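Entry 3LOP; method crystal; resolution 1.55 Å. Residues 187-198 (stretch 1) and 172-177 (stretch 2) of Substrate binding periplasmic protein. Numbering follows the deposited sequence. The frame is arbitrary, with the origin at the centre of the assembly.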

ATOM      1  N   PRO A 187      14.321   1.527 -21.125  1.00  9.17           N
ATOM      2  CA  PRO A 187      14.075   0.414 -22.047  1.00  8.63           C
ATOM      3  C   PRO A 187      12.596   0.037 -22.112  1.00  7.83           C
ATOM      4  O   PRO A 187      12.080  -0.320 -23.171  1.00  7.87           O
ATOM      5  CB  PRO A 187      14.941  -0.701 -21.472  1.00  9.95           C
ATOM      6  CG  PRO A 187      16.091   0.053 -20.876  1.00 10.06           C
ATOM      7  CD  PRO A 187      15.396   1.191 -20.175  1.00  9.68           C
ATOM      8  N   ALA A 188      11.915   0.123 -20.973  1.00  7.17           N
ATOM      9  CA  ALA A 188      10.497  -0.212 -20.920  1.00  6.35           C
ATOM     10  C   ALA A 188       9.677   0.798 -21.714  1.00  6.65           C
ATOM     11  O   ALA A 188       8.715   0.435 -22.396  1.00  7.23           O
ATOM     12  CB  ALA A 188      10.024  -0.251 -19.475  1.00  5.09           C
ATOM     13  N   VAL A 189      10.050   2.069 -21.612  1.00  6.61           N
ATOM     14  CA  VAL A 189       9.353   3.116 -22.343  1.00  7.34           C
ATOM     15  C   VAL A 189       9.528   2.890 -23.842  1.00  9.03           C
ATOM     16  O   VAL A 189       8.573   3.009 -24.609  1.00 10.14           O
ATOM     17  CB  VAL A 189       9.888   4.517 -21.973  1.00  5.96           C
ATOM     18  CG1 VAL A 189       9.226   5.574 -22.854  1.00  7.64           C
ATOM     19  CG2 VAL A 189       9.615   4.807 -20.498  1.00  7.08           C
ATOM     20  N   ASP A 190      10.747   2.553 -24.259  1.00  9.78           N
ATOM     21  CA  ASP A 190      11.001   2.312 -25.676  1.00 10.51           C
ATOM     22  C   ASP A 190      10.107   1.190 -26.192  1.00  9.52           C
ATOM     23  O   ASP A 190       9.465   1.321 -27.235  1.00 10.20           O
ATOM     24  CB  ASP A 190      12.462   1.914 -25.925  1.00 12.29           C
ATOM     25  CG  ASP A 190      13.450   3.004 -25.552  1.00 14.97           C
ATOM     26  OD1 ASP A 190      13.109   4.197 -25.673  1.00 15.69           O
ATOM     27  OD2 ASP A 190      14.585   2.659 -25.154  1.00 17.18           O
ATOM     28  N   LYS A 191      10.064   0.090 -25.449  1.00  9.02           N
ATOM     29  CA  LYS A 191       9.277  -1.072 -25.837  1.00  9.15           C
ATOM     30  C   LYS A 191       7.770  -0.840 -25.884  1.00  9.28           C
ATOM     31  O   LYS A 191       7.108  -1.240 -26.840  1.00 10.73           O
ATOM     32  CB  LYS A 191       9.583  -2.244 -24.900  1.00 10.88           C
ATOM     33  CG  LYS A 191       8.983  -3.562 -25.353  1.00 13.10           C
ATOM     34  CD  LYS A 191       9.450  -4.717 -24.482  1.00 14.89           C
ATOM     35  CE  LYS A 191       8.913  -6.041 -25.002  1.00 15.02           C
ATOM     36  NZ  LYS A 191       9.311  -7.188 -24.138  1.00 18.07           N
ATOM     37  N   LEU A 192       7.219  -0.198 -24.860  1.00  8.36           N
ATOM     38  CA  LEU A 192       5.781   0.030 -24.841  1.00  8.53           C
ATOM     39  C   LEU A 192       5.320   1.122 -25.804  1.00  9.12           C
ATOM     40  O   LEU A 192       4.170   1.115 -26.244  1.00  8.27           O
ATOM     41  CB  LEU A 192       5.316   0.315 -23.409  1.00  8.28           C
ATOM     42  CG  LEU A 192       5.459  -0.916 -22.504  1.00 10.96           C
ATOM     43  CD1 LEU A 192       5.075  -0.575 -21.074  1.00 11.08           C
ATOM     44  CD2 LEU A 192       4.583  -2.042 -23.038  1.00 12.92           C
ATOM     45  N   LEU A 193       6.209   2.053 -26.137  1.00  8.09           N
ATOM     46  CA  LEU A 193       5.872   3.105 -27.091  1.00  9.61           C
ATOM     47  C   LEU A 193       5.669   2.458 -28.459  1.00 10.00           C
ATOM     48  O   LEU A 193       4.790   2.855 -29.226  1.00 12.15           O
ATOM     49  CB  LEU A 193       7.004   4.130 -27.195  1.00 10.88           C
ATOM     50  CG  LEU A 193       7.027   5.312 -26.228  1.00 12.01           C
ATOM     51  CD1 LEU A 193       8.339   6.068 -26.389  1.00 12.18           C
ATOM     52  CD2 LEU A 193       5.842   6.232 -26.506  1.00 11.45           C
ATOM     53  N   ALA A 194       6.496   1.459 -28.749  1.00 11.03           N
ATOM     54  CA  ALA A 194       6.446   0.739 -30.018  1.00 10.87           C
ATOM     55  C   ALA A 194       5.271  -0.228 -30.106  1.00 11.67           C
ATOM     56  O   ALA A 194       4.840  -0.587 -31.202  1.00 13.87           O
ATOM     57  CB  ALA A 194       7.755  -0.016 -30.236  1.00 11.67           C
ATOM     58  N   ALA A 195       4.755  -0.652 -28.957  1.00 10.66           N
ATOM     59  CA  ALA A 195       3.630  -1.582 -28.932  1.00  9.69           C
ATOM     60  C   ALA A 195       2.332  -0.872 -29.294  1.00  9.90           C
ATOM     61  O   ALA A 195       2.111   0.276 -28.910  1.00  9.72           O
ATOM     62  CB  ALA A 195       3.515  -2.224 -27.552  1.00 10.78           C
ATOM     63  N   ASP A 196       1.473  -1.562 -30.036  1.00 10.24           N
ATOM     64  CA  ASP A 196       0.199  -0.996 -30.459  1.00 10.65           C
ATOM     65  C   ASP A 196      -0.853  -1.267 -29.388  1.00 10.41           C
ATOM     66  O   ASP A 196      -1.799  -2.025 -29.600  1.00 11.32           O
ATOM     67  CB  ASP A 196      -0.208  -1.614 -31.800  1.00 13.67           C
ATOM     68  CG  ASP A 196      -1.465  -0.998 -32.369  1.00 15.86           C
ATOM     69  OD1 ASP A 196      -1.650   0.226 -32.214  1.00 17.95           O
ATOM     70  OD2 ASP A 196      -2.259  -1.735 -32.988  1.00 18.17           O
ATOM     71  N   VAL A 197      -0.688  -0.626 -28.236  1.00  8.50           N
ATOM     72  CA  VAL A 197      -1.601  -0.827 -27.118  1.00  6.30           C
ATOM     73  C   VAL A 197      -2.572   0.319 -26.851  1.00  5.81           C
ATOM     74  O   VAL A 197      -2.255   1.488 -27.070  1.00  6.69           O
ATOM     75  CB  VAL A 197      -0.808  -1.122 -25.825  1.00  7.21           C
ATOM     76  CG1 VAL A 197      -0.061  -2.440 -25.973  1.00  6.61           C
ATOM     77  CG2 VAL A 197       0.175   0.005 -25.539  1.00  7.07           C
ATOM     78  N   GLN A 198      -3.758  -0.036 -26.369  1.00  5.85           N
ATOM     79  CA  GLN A 198      -4.800   0.941 -26.062  1.00  4.00           C
ATOM     80  C   GLN A 198      -4.737   1.357 -24.602  1.00  4.30           C
ATOM     81  O   GLN A 198      -5.234   2.416 -24.225  1.00  5.39           O
ATOM     82  CB  GLN A 198      -6.178   0.346 -26.354  1.00  5.19           C
ATOM     83  CG  GLN A 198      -6.395   0.005 -27.816  1.00  4.77           C
ATOM     84  CD  GLN A 198      -7.482  -1.026 -28.014  1.00  6.11           C
ATOM     85  OE1 GLN A 198      -7.501  -2.062 -27.348  1.00  5.41           O
ATOM     86  NE2 GLN A 198      -8.394  -0.756 -28.943  1.00  6.39           N
TER
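Stretch 2, residues 172-177: ITAMAS

Stretch 2 runs as an extended β-strand through Ala174 to Ser177 and onward, lying along the helix that enters stretch 1 at Pro187, in nearly the opposite direction. The angle between their N-to-C directions is 171°, and the axes approach to 7.4 Å, which is close for a helix packed on a strand. Small side chains permit this: Ala176 and Ala174 present methyl groups to the helical side, whereas the CA-to-CB bonds of Met175 and Ser177 point away, the alternation expected of an extended chain. The backbone register follows the antiparallel course, with Ala188 beside Ala176 (CA to CA 4.9 Å), Ala195 beside Ala174 (CA to CA 6.4 Å) and Val197 beside Thr173 (CA to CA 7.0 Å).

Ala176 has the largest area covered by stretch 1. Ala176 CB lies 3.7 Å from both CA and CB of Ala188; a methyl on each side leaves room for the backbones to lie close. One helical turn later, Leu192 extends over the same methyl, with Leu192 CG 4.0 Å from Ala176 CB. The CA-to-CB bond of Leu192 points sideways, but its chi1 m, chi2 t rotamer carries the end of the side chain nearer the strand, and Leu192 CD2 lies 4.2 Å from Ala174 CB. A branched apolar side chain can thus touch two successive inward-facing alanines.

Ala174 is next in covered area. Besides Leu192 it meets Ala195, in the loop, where Ala195 CB lies 3.6 Å from Ala174 CB; again a methyl on each side allows close packing. Farther along, the chain of stretch 1 has left the helix, yet contact persists where Val197 CG1 lies 3.9 Å from Thr173 CG2, the methyl of threonine meeting valine.

Lys191 adds a polar tie at the exposed margin. Its side chain is fully extended, all four chi angles t, so the aliphatic part can pass Ala176, where Lys191 CD lies 3.9 Å from Ala176 CB, before the amine donates a hydrogen bond from Lys191 NZ to Met175 O at 2.8 Å. Lysine suits this place because its apolar stem can lie against a methyl while its charged end reaches a backbone carbonyl. Met175, deposited as selenomethionine, takes part through its backbone: Met175 N donates to water 1 at 3.0 Å, and Lys191 NZ donates weakly to that same water at 3.3 Å. Near Pro187, water 2 bridges the backbones, accepting from Ala188 N at 3.2 Å and donating to Ser177 O at 2.9 Å.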

ATOM      1  N   ILE A 172      -2.142 -10.557 -22.803  1.00  6.18           N
ATOM      2  CA  ILE A 172      -1.335  -9.343 -22.805  1.00  5.90           C
ATOM      3  C   ILE A 172      -0.686  -9.154 -24.173  1.00  6.07           C
ATOM      4  O   ILE A 172      -0.130 -10.095 -24.741  1.00  7.64           O
ATOM      5  CB  ILE A 172      -0.246  -9.413 -21.716  1.00  5.97           C
ATOM      6  CG1 ILE A 172      -0.910  -9.448 -20.337  1.00  6.32           C
ATOM      7  CG2 ILE A 172       0.697  -8.219 -21.831  1.00  6.48           C
ATOM      8  CD1 ILE A 172       0.057  -9.681 -19.196  1.00  7.58           C
ATOM      9  N   THR A 173      -0.765  -7.935 -24.698  1.00  6.61           N
ATOM     10  CA  THR A 173      -0.197  -7.618 -26.004  1.00  7.41           C
ATOM     11  C   THR A 173       1.305  -7.382 -25.940  1.00  7.11           C
ATOM     12  O   THR A 173       2.046  -7.790 -26.836  1.00  9.03           O
ATOM     13  CB  THR A 173      -0.872  -6.370 -26.612  1.00  8.70           C
ATOM     14  OG1 THR A 173      -2.222  -6.691 -26.968  1.00 10.18           O
ATOM     15  CG2 THR A 173      -0.123  -5.894 -27.850  1.00  9.69           C
ATOM     16  N   ALA A 174       1.753  -6.718 -24.882  1.00  5.48           N
ATOM     17  CA  ALA A 174       3.169  -6.424 -24.716  1.00  6.67           C
ATOM     18  C   ALA A 174       3.483  -6.182 -23.252  1.00  6.37           C
ATOM     19  O   ALA A 174       2.636  -5.708 -22.500  1.00  6.15           O
ATOM     20  CB  ALA A 174       3.544  -5.192 -25.537  1.00  7.95           C
HETATM   21  N   MSE A 175       4.701  -6.525 -22.847  1.00  7.26           N
HETATM   22  CA  MSE A 175       5.120  -6.308 -21.474  1.00  7.28           C
HETATM   23  C   MSE A 175       6.575  -5.868 -21.456  1.00  7.57           C
HETATM   24  O   MSE A 175       7.358  -6.223 -22.341  1.00  7.81           O
HETATM   25  CB  MSE A 175       4.930  -7.577 -20.630  1.00  9.41           C
HETATM   26  CG  MSE A 175       5.685  -8.800 -21.113  1.00 11.20           C
HETATM   27 SE   MSE A 175       5.385 -10.329 -19.954  1.00 23.87          SE
HETATM   28  CE  MSE A 175       3.627 -10.823 -20.574  1.00 18.29           C
ATOM     29  N   ALA A 176       6.923  -5.073 -20.454  1.00  5.61           N
ATOM     30  CA  ALA A 176       8.278  -4.561 -20.305  1.00  5.97           C
ATOM     31  C   ALA A 176       8.571  -4.409 -18.821  1.00  6.54           C
ATOM     32  O   ALA A 176       7.712  -3.988 -18.048  1.00  5.97           O
ATOM     33  CB  ALA A 176       8.411  -3.220 -21.008  1.00  7.24           C
ATOM     34  N   SER A 177       9.799  -4.738 -18.432  1.00  6.53           N
ATOM     35  CA  SER A 177      10.193  -4.674 -17.032  1.00  6.44           C
ATOM     36  C   SER A 177      11.205  -3.585 -16.705  1.00  6.87           C
ATOM     37  O   SER A 177      11.735  -2.915 -17.588  1.00  7.32           O
ATOM     38  CB  SER A 177      10.781  -6.020 -16.615  1.00  9.27           C
ATOM     39  OG  SER A 177      12.006  -6.258 -17.291  1.00 12.22           O
TER
HETATM   40  O   HOH W   1       6.199  -7.866 -25.075  1.00 17.73           O
HETATM   41  O   HOH W   2      13.301  -0.591 -18.226  1.00 11.51           O